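Local structure of desulfoferrodoxin (Rbo) (Treponema pallidum subsp. pallidum str. Nichols, 1Y07) at residues P74-A79 / N120-W125. The protein probably reduces superoxide to hydrogen peroxide at a non-heme iron centre, as a class III superoxide reductase. Numbering follows the deposited sequence.
With FE (Fe (III) ion), chain H.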
loop_
_atom_site.group_PDB
_atom_site.type_symbol
_atom_site.label_atom_id
_atom_site.label_comp_id
_atom_site.label_asym_id
_atom_site.label_seq_id
_atom_site.Cartn_x
_atom_site.Cartn_y
_atom_site.Cartn_z
ATOM N N PRO B 74 -24.775 1.671 2.302
ATOM C CA PRO B 74 -24.369 0.254 2.257
ATOM C C PRO B 74 -24.413 -0.369 0.851
ATOM O O PRO B 74 -23.655 -1.289 0.574
ATOM C CB PRO B 74 -25.375 -0.435 3.192
ATOM C CG PRO B 74 -25.918 0.671 4.056
ATOM C CD PRO B 74 -25.964 1.878 3.154
ATOM N N GLU B 75 -25.273 0.135 -0.027
ATOM C CA GLU B 75 -25.452 -0.463 -1.367
ATOM C C GLU B 75 -24.532 0.184 -2.419
ATOM O O GLU B 75 -24.202 -0.429 -3.446
ATOM C CB GLU B 75 -26.918 -0.356 -1.812
ATOM C CG GLU B 75 -27.947 -0.845 -0.787
ATOM C CD GLU B 75 -28.287 0.182 0.301
ATOM O OE1 GLU B 75 -28.772 1.289 -0.019
ATOM O OE2 GLU B 75 -28.079 -0.118 1.495
ATOM N N HIS B 76 -24.139 1.422 -2.139
ATOM C CA HIS B 76 -23.334 2.248 -3.017
ATOM C C HIS B 76 -22.410 3.165 -2.216
ATOM O O HIS B 76 -22.855 4.118 -1.567
ATOM C CB HIS B 76 -24.244 3.064 -3.901
ATOM C CG HIS B 76 -23.554 3.710 -5.046
ATOM N ND1 HIS B 76 -24.107 4.763 -5.739
ATOM C CD2 HIS B 76 -22.356 3.455 -5.632
ATOM C CE1 HIS B 76 -23.290 5.123 -6.711
ATOM N NE2 HIS B 76 -22.215 4.351 -6.663
ATOM N N TYR B 77 -21.114 2.865 -2.255
ATOM C CA TYR B 77 -20.140 3.544 -1.391
ATOM C C TYR B 77 -18.739 3.585 -2.011
ATOM O O TYR B 77 -18.410 2.768 -2.887
ATOM C CB TYR B 77 -20.077 2.823 -0.038
ATOM C CG TYR B 77 -19.754 1.354 -0.136
ATOM C CD1 TYR B 77 -18.441 0.925 -0.094
ATOM C CD2 TYR B 77 -20.748 0.391 -0.299
ATOM C CE1 TYR B 77 -18.115 -0.431 -0.214
ATOM C CE2 TYR B 77 -20.431 -0.975 -0.424
ATOM C CZ TYR B 77 -19.105 -1.376 -0.373
ATOM O OH TYR B 77 -18.728 -2.704 -0.468
ATOM N N ILE B 78 -17.921 4.523 -1.538
ATOM C CA ILE B 78 -16.465 4.503 -1.819
ATOM C C ILE B 78 -15.784 3.630 -0.776
ATOM O O ILE B 78 -15.821 3.903 0.429
ATOM C CB ILE B 78 -15.856 5.917 -1.789
ATOM C CG1 ILE B 78 -16.612 6.873 -2.728
ATOM C CG2 ILE B 78 -14.386 5.837 -2.152
ATOM C CD1 ILE B 78 -16.849 6.302 -4.127
ATOM N N ALA B 79 -15.107 2.601 -1.246
ATOM C CA ALA B 79 -14.515 1.582 -0.380
ATOM C C ALA B 79 -13.194 2.025 0.195
ATOM O O ALA B 79 -12.930 1.832 1.380
ATOM C CB ALA B 79 -14.316 0.348 -1.147
ATOM N N ASN B 120 -17.821 0.643 -5.116
ATOM C CA ASN B 120 -18.189 -0.765 -5.139
ATOM C C ASN B 120 -19.042 -1.091 -6.358
ATOM O O ASN B 120 -19.033 -2.223 -6.848
ATOM C CB ASN B 120 -18.901 -1.154 -3.840
ATOM C CG ASN B 120 -20.367 -0.832 -3.865
ATOM O OD1 ASN B 120 -20.768 0.343 -3.908
ATOM N ND2 ASN B 120 -21.183 -1.872 -3.802
ATOM N N LEU B 121 -19.726 -0.079 -6.870
ATOM C CA LEU B 121 -20.546 -0.242 -8.070
ATOM C C LEU B 121 -19.886 0.254 -9.365
ATOM O O LEU B 121 -20.189 -0.275 -10.421
ATOM C CB LEU B 121 -21.903 0.460 -7.889
ATOM C CG LEU B 121 -22.806 -0.052 -6.755
ATOM C CD1 LEU B 121 -24.181 0.525 -6.895
ATOM C CD2 LEU B 121 -22.882 -1.604 -6.700
ATOM N N HIS B 122 -19.023 1.263 -9.304
ATOM C CA HIS B 122 -18.475 1.904 -10.514
ATOM C C HIS B 122 -16.957 1.665 -10.740
ATOM O O HIS B 122 -16.378 2.137 -11.734
ATOM C CB HIS B 122 -18.755 3.419 -10.510
ATOM C CG HIS B 122 -20.207 3.778 -10.573
ATOM N ND1 HIS B 122 -20.966 4.041 -9.450
ATOM C CD2 HIS B 122 -21.040 3.925 -11.632
ATOM C CE1 HIS B 122 -22.204 4.332 -9.817
ATOM N NE2 HIS B 122 -22.275 4.270 -11.131
ATOM N N GLY B 123 -16.301 0.937 -9.845
ATOM C CA GLY B 123 -14.892 0.614 -10.042
ATOM C C GLY B 123 -13.872 1.708 -9.688
ATOM O O GLY B 123 -14.168 2.636 -8.928
ATOM N N VAL B 124 -12.661 1.604 -10.240
ATOM C CA VAL B 124 -11.601 2.529 -9.851
ATOM C C VAL B 124 -11.539 3.758 -10.749
ATOM O O VAL B 124 -11.727 3.649 -11.969
ATOM C CB VAL B 124 -10.207 1.860 -9.864
ATOM C CG1 VAL B 124 -9.138 2.842 -9.359
ATOM C CG2 VAL B 124 -10.229 0.554 -9.070
ATOM N N TRP B 125 -11.220 4.893 -10.126
ATOM C CA TRP B 125 -11.023 6.201 -10.752
ATOM C C TRP B 125 -9.779 6.937 -10.215
ATOM O O TRP B 125 -9.490 6.938 -9.000
ATOM C CB TRP B 125 -12.262 7.100 -10.533
ATOM C CG TRP B 125 -13.517 6.496 -11.086
ATOM C CD1 TRP B 125 -14.250 5.470 -10.548
ATOM C CD2 TRP B 125 -14.143 6.830 -12.317
ATOM N NE1 TRP B 125 -15.309 5.161 -11.365
ATOM C CE2 TRP B 125 -15.269 5.981 -12.467
ATOM C CE3 TRP B 125 -13.881 7.775 -13.298
ATOM C CZ2 TRP B 125 -16.135 6.069 -13.558
ATOM C CZ3 TRP B 125 -14.723 7.857 -14.393
ATOM C CH2 TRP B 125 -15.841 7.005 -14.519
HETATM FE FE FE H . -20.334 4.764 -7.544
#
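H76 and H122 meet rim to rim around the ferric ion, ring planes 46° apart and neither ring over the other's face. H76 NE2 and H122 ND1 each bind the iron at 2.1 Å; the 3.1 Å between H76 NE2 and H122 ND1 is that of fellow ligands, not of a hydrogen bond. The H76 ring stands anti to its backbone N (chi1 -167°), which brings the far nitrogen to the metal; H122 uses ND1, next to CG, which brings H122 CB to 3.6 Å from the iron. With H50, H70 and C119 they complete the four-histidine, one-cysteine site of the superoxide reductases, carried by the family's immunoglobulin-like beta domain. Here the turn after strand 112-119 faces the lead-in to strand 78-85. L121 CD1 makes a CH-pi contact 4.0 Å from the centroid of the H76 ring, a nonpolar branch packing on the face while the edge binds metal. N120 supplies the hydrogen bonds between the segments: its amide lies nearly parallel to the Y77 ring (9°), N120 CG 3.4 Å from Y77 CE2. N120 OD1 accepts the backbone N of Y77 at 3.0 Å, ND2 reaches E75 O weakly, and N120 N donates to Y77 O. An amide, donating and accepting at once, suits a place between the backbone groups flanking H76. H122 and G123 together face C119 in a classic beta bulge, where G123's backbone angles would press a CB against H122 O, calling for glycine.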